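Local coordinates for early 35 kDa protein (Autographa californica nucleopolyhedrovirus, PDB 1P35) that inhibits caspases and so blocks the apoptotic response of the insect host cell to viral infection, and also suppresses antiviral RNA interference, at residues Q23-I33 / G161-P172; N175-I185 / N289-K298. One frame throughout, in Å; residues are numbered along the deposited sequence.

Contact 1 of 2, residues Q23-I33 / G161-P172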
# COMPACT_ATOMS: atom_id res chain seq x y z
N GLN A 23 18.17 27.13 -2.32
CA GLN A 23 17.15 28.18 -2.15
C GLN A 23 15.75 27.77 -2.48
O GLN A 23 14.90 28.61 -2.75
CB GLN A 23 17.44 29.41 -2.98
CG GLN A 23 17.49 29.21 -4.46
CD GLN A 23 18.91 28.96 -4.88
OE1 GLN A 23 19.82 29.43 -4.22
NE2 GLN A 23 19.10 28.25 -5.98
N THR A 24 15.50 26.47 -2.44
CA THR A 24 14.19 25.97 -2.75
C THR A 24 13.86 24.84 -1.80
O THR A 24 14.74 24.06 -1.39
CB THR A 24 14.14 25.41 -4.20
OG1 THR A 24 14.79 26.32 -5.11
CG2 THR A 24 12.68 25.17 -4.61
N ARG A 25 12.58 24.75 -1.44
CA ARG A 25 12.10 23.65 -0.58
C ARG A 25 10.76 23.24 -1.16
O ARG A 25 10.15 24.00 -1.93
CB ARG A 25 11.97 24.07 0.91
CG ARG A 25 13.27 24.40 1.63
CD ARG A 25 13.04 24.75 3.11
NE ARG A 25 12.38 23.65 3.83
CZ ARG A 25 13.02 22.74 4.56
NH1 ARG A 25 14.34 22.78 4.69
NH2 ARG A 25 12.36 21.77 5.17
N GLU A 26 10.31 22.03 -0.83
CA GLU A 26 9.02 21.56 -1.33
C GLU A 26 8.07 21.16 -0.19
O GLU A 26 8.47 20.53 0.80
CB GLU A 26 9.21 20.36 -2.29
CG GLU A 26 7.89 19.77 -2.80
CD GLU A 26 8.09 18.40 -3.46
OE1 GLU A 26 8.56 17.49 -2.77
OE2 GLU A 26 7.78 18.23 -4.66
N LEU A 27 6.82 21.58 -0.33
CA LEU A 27 5.80 21.28 0.62
C LEU A 27 4.79 20.36 -0.06
O LEU A 27 4.28 20.68 -1.12
CB LEU A 27 5.06 22.55 1.08
CG LEU A 27 3.87 22.16 1.96
CD1 LEU A 27 4.41 21.59 3.28
CD2 LEU A 27 2.98 23.37 2.27
N VAL A 28 4.52 19.21 0.59
CA VAL A 28 3.56 18.23 0.17
C VAL A 28 2.56 18.30 1.32
O VAL A 28 2.93 18.25 2.53
CB VAL A 28 4.16 16.81 -0.01
CG1 VAL A 28 3.02 15.80 -0.20
CG2 VAL A 28 4.98 16.75 -1.27
N TYR A 29 1.30 18.46 0.96
CA TYR A 29 0.29 18.66 1.97
C TYR A 29 -0.90 17.86 1.47
O TYR A 29 -1.39 18.10 0.35
CB TYR A 29 -0.03 20.19 2.08
CG TYR A 29 -0.93 20.55 3.27
CD1 TYR A 29 -2.27 20.23 3.25
CD2 TYR A 29 -0.41 21.14 4.45
CE1 TYR A 29 -3.10 20.46 4.32
CE2 TYR A 29 -1.25 21.38 5.59
CZ TYR A 29 -2.63 21.02 5.48
OH TYR A 29 -3.56 21.21 6.49
N ILE A 30 -1.35 16.92 2.31
CA ILE A 30 -2.44 16.00 2.00
C ILE A 30 -3.42 15.96 3.18
O ILE A 30 -3.00 15.91 4.38
CB ILE A 30 -1.90 14.52 1.85
CG1 ILE A 30 -0.99 14.39 0.66
CG2 ILE A 30 -3.03 13.51 1.69
CD1 ILE A 30 0.33 13.65 1.09
N ASN A 31 -4.71 16.00 2.86
CA ASN A 31 -5.70 15.85 3.94
C ASN A 31 -6.96 15.18 3.43
O ASN A 31 -7.05 14.86 2.24
CB ASN A 31 -6.05 17.19 4.64
CG ASN A 31 -6.80 18.18 3.74
OD1 ASN A 31 -7.25 17.86 2.63
ND2 ASN A 31 -6.91 19.42 4.23
N LYS A 32 -7.91 14.94 4.31
CA LYS A 32 -9.16 14.32 3.90
C LYS A 32 -10.39 15.03 4.41
O LYS A 32 -10.68 15.02 5.61
CB LYS A 32 -9.17 12.85 4.31
CG LYS A 32 -10.35 12.05 3.77
CD LYS A 32 -10.18 10.56 4.03
CE LYS A 32 -8.87 10.06 3.42
NZ LYS A 32 -8.66 8.61 3.57
N ILE A 33 -11.12 15.64 3.49
CA ILE A 33 -12.35 16.40 3.84
C ILE A 33 -13.64 15.57 3.76
O ILE A 33 -13.89 14.88 2.79
CB ILE A 33 -12.46 17.68 2.95
CG1 ILE A 33 -11.28 18.59 3.30
CG2 ILE A 33 -13.82 18.41 3.17
CD1 ILE A 33 -11.13 19.84 2.47
N GLY A 161 -14.78 10.16 -0.06
CA GLY A 161 -13.66 9.35 0.35
C GLY A 161 -12.28 9.60 -0.24
O GLY A 161 -11.38 8.83 0.04
N SER A 162 -12.10 10.64 -1.04
CA SER A 162 -10.80 10.97 -1.60
C SER A 162 -9.81 11.70 -0.68
O SER A 162 -10.22 12.41 0.23
CB SER A 162 -10.96 11.92 -2.82
OG SER A 162 -11.48 11.27 -3.95
N ASN A 163 -8.50 11.51 -0.93
CA ASN A 163 -7.48 12.31 -0.27
C ASN A 163 -7.43 13.55 -1.16
O ASN A 163 -7.54 13.42 -2.42
CB ASN A 163 -6.09 11.66 -0.32
CG ASN A 163 -5.92 10.54 0.70
OD1 ASN A 163 -6.12 10.73 1.89
ND2 ASN A 163 -5.53 9.38 0.22
N GLN A 164 -7.30 14.74 -0.54
CA GLN A 164 -7.21 15.99 -1.28
C GLN A 164 -5.73 16.31 -1.17
O GLN A 164 -5.22 16.37 -0.06
CB GLN A 164 -8.02 17.10 -0.65
CG GLN A 164 -9.34 16.65 -0.04
CD GLN A 164 -10.17 15.88 -0.99
OE1 GLN A 164 -10.07 16.06 -2.21
NE2 GLN A 164 -11.04 15.02 -0.45
N VAL A 165 -5.04 16.51 -2.30
CA VAL A 165 -3.60 16.68 -2.24
C VAL A 165 -3.05 17.90 -2.97
O VAL A 165 -3.74 18.54 -3.77
CB VAL A 165 -2.93 15.38 -2.78
CG1 VAL A 165 -3.64 14.13 -2.19
CG2 VAL A 165 -3.08 15.29 -4.33
N LEU A 166 -1.82 18.28 -2.62
CA LEU A 166 -1.17 19.42 -3.26
C LEU A 166 0.29 19.32 -2.93
O LEU A 166 0.65 18.68 -1.96
CB LEU A 166 -1.70 20.76 -2.77
CG LEU A 166 -1.39 21.20 -1.32
CD1 LEU A 166 -0.11 21.99 -1.25
CD2 LEU A 166 -2.49 22.10 -0.79
N SER A 167 1.11 19.91 -3.78
CA SER A 167 2.54 19.96 -3.56
C SER A 167 3.10 21.09 -4.42
O SER A 167 2.62 21.35 -5.50
CB SER A 167 3.21 18.62 -3.89
OG SER A 167 2.85 18.14 -5.18
N PHE A 168 4.13 21.76 -3.93
CA PHE A 168 4.69 22.85 -4.69
C PHE A 168 6.08 23.19 -4.13
O PHE A 168 6.41 22.79 -3.00
CB PHE A 168 3.72 24.06 -4.62
CG PHE A 168 3.51 24.62 -3.20
CD1 PHE A 168 4.55 25.21 -2.50
CD2 PHE A 168 2.28 24.46 -2.55
CE1 PHE A 168 4.39 25.63 -1.15
CE2 PHE A 168 2.09 24.87 -1.23
CZ PHE A 168 3.16 25.46 -0.52
N GLU A 169 6.90 23.85 -4.94
CA GLU A 169 8.21 24.29 -4.49
C GLU A 169 8.13 25.78 -4.19
O GLU A 169 7.41 26.53 -4.84
CB GLU A 169 9.29 24.06 -5.54
CG GLU A 169 9.81 22.66 -5.56
CD GLU A 169 10.67 22.38 -6.75
OE1 GLU A 169 11.52 23.23 -7.06
OE2 GLU A 169 10.53 21.31 -7.37
N TYR A 170 8.86 26.19 -3.17
CA TYR A 170 8.89 27.60 -2.84
C TYR A 170 10.33 28.00 -2.46
O TYR A 170 11.22 27.13 -2.27
CB TYR A 170 7.90 27.91 -1.70
CG TYR A 170 8.20 27.18 -0.40
CD1 TYR A 170 8.06 25.81 -0.30
CD2 TYR A 170 8.61 27.89 0.74
CE1 TYR A 170 8.34 25.14 0.92
CE2 TYR A 170 8.88 27.23 1.95
CZ TYR A 170 8.76 25.88 2.04
OH TYR A 170 9.24 25.26 3.16
N ASN A 171 10.54 29.31 -2.38
CA ASN A 171 11.85 29.90 -2.05
C ASN A 171 11.77 30.56 -0.67
O ASN A 171 11.38 31.71 -0.54
CB ASN A 171 12.18 30.90 -3.14
CG ASN A 171 12.31 30.23 -4.46
OD1 ASN A 171 11.57 30.51 -5.41
ND2 ASN A 171 13.25 29.27 -4.53
N PRO A 172 12.23 29.87 0.37
CA PRO A 172 12.22 30.32 1.78
C PRO A 172 12.89 31.67 2.01
O PRO A 172 13.99 31.93 1.52
CB PRO A 172 12.98 29.21 2.52
CG PRO A 172 12.85 28.02 1.58
CD PRO A 172 13.02 28.63 0.23
O HOH W 1 15.40 31.11 -1.01
O HOH W 2 -10.98 7.43 2.75
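Arg25 and Tyr170 pair across two neighbouring antiparallel strands, 24-33 and 164-170, which join through alternating hydrogen-bonded and non-hydrogen-bonded pairs from Arg25-Tyr170 to Asn31-Gln164. On the face shared with Leu27, Phe168, Tyr29 and Leu166, the Arg25 side chain runs alongside the tyrosine ring. Its CB lies 3.8 Å from Tyr170 CE1. CG and CD both touch Pro172 CG, Arg25 CD at 3.6 Å. The chain then bends at chi3 (58°), and NE comes to 3.6 Å from Tyr170 OH, which sits at the guanidinium edge, near its plane. Beyond NE, Arg25 NH2 forms a salt bridge with Asp17, which is also hydrogen-bonded to Tyr170 OH through its other carboxylate oxygen, while NH1 bonds Gln19; strand 10-21 thus holds both tips. Further along this face, Leu27 lays CB over the Phe168 ring, off-centre and 4.2 Å from its centroid, in a CH-pi contact. Glu26, on the other face, forms salt bridges with Arg16 and Lys58. Past the last bridge, Lys32 crosses Asn163 with CE 3.2 Å from Asn163 OD1, and a water 2.7 Å from Lys32 NZ donates to Gly161 O.

Contact 2 of 2, residues N175-I185 / N289-K298; sequences NKVIVPFAHEI and NKNVILNTIK
Ile178 and Ile293 lie side by side at the middle of a short two-stranded antiparallel sheet, 176-179 against 292-295, their CG1 atoms 4.1 Å apart. They form a non-hydrogen-bonded pair; the hydrogen-bonded pairs Val177-Leu294 and Val179-Val292 flank it and turn their side chains to the other face. There Val292 CG2 meets the edge of the Phe181 ring, 3.5 Å from CD2, while CG1 of Val179 sits over one face of the same ring. Helix 206-215 packs against this side through Phe209, which touches Val292 and Leu294.

The backbone bonds are reciprocal in both flanking pairs. Val179 O takes a second donor, Phe181 N, which closes an inverse gamma turn centred on Pro180 and ends the regular pairing. Beyond the turn, asparagine side chains replace backbone partners. With CG anti to its carbonyl carbon (chi1 -60°), Asn291 brings OD1 within 2.8 Å of Ala182 N; a water donates to this oxygen and to Ala182 O. Asn289 grips the backbone of His183 at two points: OD1 receives His183 N in the carbonyl plane, on a lone pair, and ND2 donates to His183 O from above the plane of the His183 carbonyl, 2.8 Å away. Its amide is thereby fixed in rotation, and OD1 also lies at the edge of the imidazole ring, 3.2 Å from His183 CD2.

At the other end of the strands, Thr296 N bonds Asn175 O, again from above the carbonyl plane. Lys176 bends at chi2 (-76°) to run alongside Asn295 on the face of the two isoleucines, and its NZ reaches Asn295 OD1 at 3.0 Å.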
# COMPACT_ATOMS: atom_id res chain seq x y z
N ASN A 175 16.28 31.33 5.65
CA ASN A 175 16.50 30.08 6.40
C ASN A 175 15.41 29.71 7.43
O ASN A 175 15.69 29.24 8.53
CB ASN A 175 17.86 30.10 7.12
CG ASN A 175 19.02 30.36 6.17
OD1 ASN A 175 19.05 29.84 5.05
ND2 ASN A 175 20.00 31.14 6.62
N LYS A 176 14.17 29.94 7.04
CA LYS A 176 13.03 29.60 7.86
C LYS A 176 12.15 28.63 7.07
O LYS A 176 12.17 28.64 5.81
CB LYS A 176 12.23 30.86 8.15
CG LYS A 176 12.94 31.87 8.98
CD LYS A 176 12.96 31.45 10.44
CE LYS A 176 13.55 32.54 11.31
NZ LYS A 176 13.65 32.08 12.71
N VAL A 177 11.41 27.80 7.81
CA VAL A 177 10.42 26.86 7.30
C VAL A 177 9.24 26.93 8.26
O VAL A 177 9.39 26.93 9.46
CB VAL A 177 10.82 25.40 7.39
CG1 VAL A 177 9.86 24.56 6.52
CG2 VAL A 177 12.22 25.23 7.06
N ILE A 178 8.04 26.96 7.71
CA ILE A 178 6.86 26.99 8.53
C ILE A 178 6.09 25.66 8.30
O ILE A 178 5.74 25.36 7.18
CB ILE A 178 6.01 28.19 8.12
CG1 ILE A 178 6.80 29.46 8.39
CG2 ILE A 178 4.66 28.18 8.83
CD1 ILE A 178 6.07 30.76 8.01
N VAL A 179 5.86 24.86 9.34
CA VAL A 179 5.11 23.62 9.17
C VAL A 179 3.72 24.10 9.56
O VAL A 179 3.46 24.48 10.69
CB VAL A 179 5.57 22.54 10.10
CG1 VAL A 179 4.95 21.25 9.65
CG2 VAL A 179 7.14 22.44 10.09
N PRO A 180 2.80 24.11 8.61
CA PRO A 180 1.42 24.59 8.86
C PRO A 180 0.48 23.76 9.69
O PRO A 180 -0.46 23.15 9.16
CB PRO A 180 0.92 24.85 7.43
CG PRO A 180 1.54 23.70 6.67
CD PRO A 180 2.99 23.73 7.19
N PHE A 181 0.70 23.72 11.01
CA PHE A 181 -0.19 22.96 11.88
C PHE A 181 -1.41 23.76 12.31
O PHE A 181 -2.43 23.16 12.65
CB PHE A 181 0.55 22.49 13.15
CG PHE A 181 1.60 21.46 12.90
CD1 PHE A 181 1.32 20.35 12.13
CD2 PHE A 181 2.86 21.59 13.47
CE1 PHE A 181 2.28 19.35 11.94
CE2 PHE A 181 3.84 20.60 13.27
CZ PHE A 181 3.53 19.47 12.50
N ALA A 182 -1.33 25.09 12.31
CA ALA A 182 -2.48 25.87 12.79
C ALA A 182 -3.80 25.73 12.00
O ALA A 182 -3.82 25.49 10.76
CB ALA A 182 -2.10 27.40 12.90
N HIS A 183 -4.89 25.89 12.74
CA HIS A 183 -6.24 25.77 12.18
C HIS A 183 -6.88 27.15 12.21
O HIS A 183 -6.33 28.11 12.83
CB HIS A 183 -7.11 24.85 13.06
CG HIS A 183 -6.46 23.55 13.45
ND1 HIS A 183 -6.61 22.40 12.72
CD2 HIS A 183 -5.66 23.24 14.49
CE1 HIS A 183 -5.94 21.42 13.30
NE2 HIS A 183 -5.35 21.91 14.37
N GLU A 184 -8.02 27.27 11.52
CA GLU A 184 -8.75 28.51 11.60
C GLU A 184 -9.23 28.57 13.09
O GLU A 184 -9.42 27.54 13.74
CB GLU A 184 -9.96 28.48 10.71
CG GLU A 184 -10.94 27.42 11.08
CD GLU A 184 -10.60 26.04 10.50
OE1 GLU A 184 -9.45 25.77 10.13
OE2 GLU A 184 -11.52 25.21 10.44
N ILE A 185 -9.44 29.76 13.62
CA ILE A 185 -9.92 29.91 15.02
C ILE A 185 -11.35 29.37 15.18
O ILE A 185 -12.09 29.35 14.19
CB ILE A 185 -9.93 31.40 15.40
CG1 ILE A 185 -8.54 31.99 15.14
CG2 ILE A 185 -10.34 31.60 16.87
CD1 ILE A 185 -8.49 33.52 15.28
N ASN A 289 -3.00 26.76 19.26
CA ASN A 289 -3.37 26.62 17.85
C ASN A 289 -2.32 27.38 17.08
O ASN A 289 -2.51 28.56 16.78
CB ASN A 289 -4.73 27.27 17.57
CG ASN A 289 -5.08 27.21 16.10
OD1 ASN A 289 -4.81 26.21 15.44
ND2 ASN A 289 -5.69 28.26 15.59
N LYS A 290 -1.20 26.75 16.80
CA LYS A 290 -0.13 27.45 16.10
C LYS A 290 0.74 26.62 15.12
O LYS A 290 0.73 25.38 15.14
CB LYS A 290 0.76 28.16 17.15
CG LYS A 290 1.34 27.26 18.21
CD LYS A 290 2.35 27.98 19.15
CE LYS A 290 3.68 28.33 18.48
NZ LYS A 290 4.64 28.94 19.46
N ASN A 291 1.48 27.32 14.25
CA ASN A 291 2.40 26.62 13.34
C ASN A 291 3.73 26.39 14.10
O ASN A 291 3.97 26.95 15.15
CB ASN A 291 2.67 27.50 12.08
CG ASN A 291 1.39 27.79 11.31
OD1 ASN A 291 0.53 26.91 11.19
ND2 ASN A 291 1.26 29.01 10.77
N VAL A 292 4.58 25.54 13.55
CA VAL A 292 5.89 25.29 14.14
C VAL A 292 6.78 26.02 13.14
O VAL A 292 6.62 25.84 11.93
CB VAL A 292 6.19 23.78 14.18
CG1 VAL A 292 7.66 23.54 14.31
CG2 VAL A 292 5.42 23.15 15.33
N ILE A 293 7.67 26.87 13.62
CA ILE A 293 8.54 27.64 12.72
C ILE A 293 9.98 27.32 13.09
O ILE A 293 10.37 27.47 14.26
CB ILE A 293 8.14 29.18 12.85
CG1 ILE A 293 6.64 29.30 12.47
CG2 ILE A 293 8.97 30.06 11.90
CD1 ILE A 293 6.01 30.70 12.39
N LEU A 294 10.75 26.80 12.12
CA LEU A 294 12.16 26.42 12.38
C LEU A 294 13.17 27.10 11.46
O LEU A 294 12.79 27.70 10.46
CB LEU A 294 12.33 24.90 12.23
CG LEU A 294 11.37 24.17 13.17
CD1 LEU A 294 11.13 22.78 12.68
CD2 LEU A 294 11.89 24.26 14.64
N ASN A 295 14.45 26.96 11.80
CA ASN A 295 15.54 27.46 10.98
C ASN A 295 16.03 26.26 10.17
O ASN A 295 16.08 25.13 10.67
CB ASN A 295 16.71 28.00 11.84
CG ASN A 295 16.36 29.29 12.57
OD1 ASN A 295 15.90 30.25 11.95
ND2 ASN A 295 16.57 29.31 13.88
N THR A 296 16.35 26.51 8.89
CA THR A 296 16.85 25.47 8.00
C THR A 296 18.35 25.36 8.26
O THR A 296 18.93 26.19 8.96
CB THR A 296 16.60 25.86 6.52
OG1 THR A 296 17.18 27.14 6.24
CG2 THR A 296 15.14 26.00 6.26
N ILE A 297 18.99 24.33 7.72
CA ILE A 297 20.43 24.18 7.85
C ILE A 297 21.04 25.24 6.88
O ILE A 297 20.53 25.43 5.77
CB ILE A 297 20.87 22.76 7.44
CG1 ILE A 297 20.17 21.73 8.32
CG2 ILE A 297 22.38 22.62 7.57
CD1 ILE A 297 20.38 21.93 9.82
N LYS A 298 22.13 25.92 7.29
CA LYS A 298 22.73 27.00 6.47
C LYS A 298 23.63 26.72 5.22
O LYS A 298 23.42 27.33 4.16
CB LYS A 298 23.50 27.99 7.37
CG LYS A 298 22.70 28.76 8.44
CD LYS A 298 22.32 27.87 9.63
CE LYS A 298 21.67 28.67 10.77
NZ LYS A 298 20.38 29.33 10.40
O HOH W 3 -1.63 27.01 9.53

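Contacts 1 and 2 follow each other along the chain: strand 164-170 is followed, after the short link 171-175, by strand 176-179. Their centres are about 14 Å apart, yet the side chains meet. Tyr170 OH packs on Val177 CG1 at 3.5 Å and Arg25 NE on Val177 CG2 at 3.6 Å, so the Arg25-Tyr170 pair of contact 1 borders the Val177 side of contact 2. Further along, Tyr29 CE2 touches Pro180 CG at 3.8 Å. The centre of contact 1 lies about 11 Å from the centre of the chain and that of contact 2 about 10 Å; contact 1 is buried, contact 2 only partly. A phosphate ion, probably from the crystallisation liquor, lies about 4 Å from the Glu26 side chain.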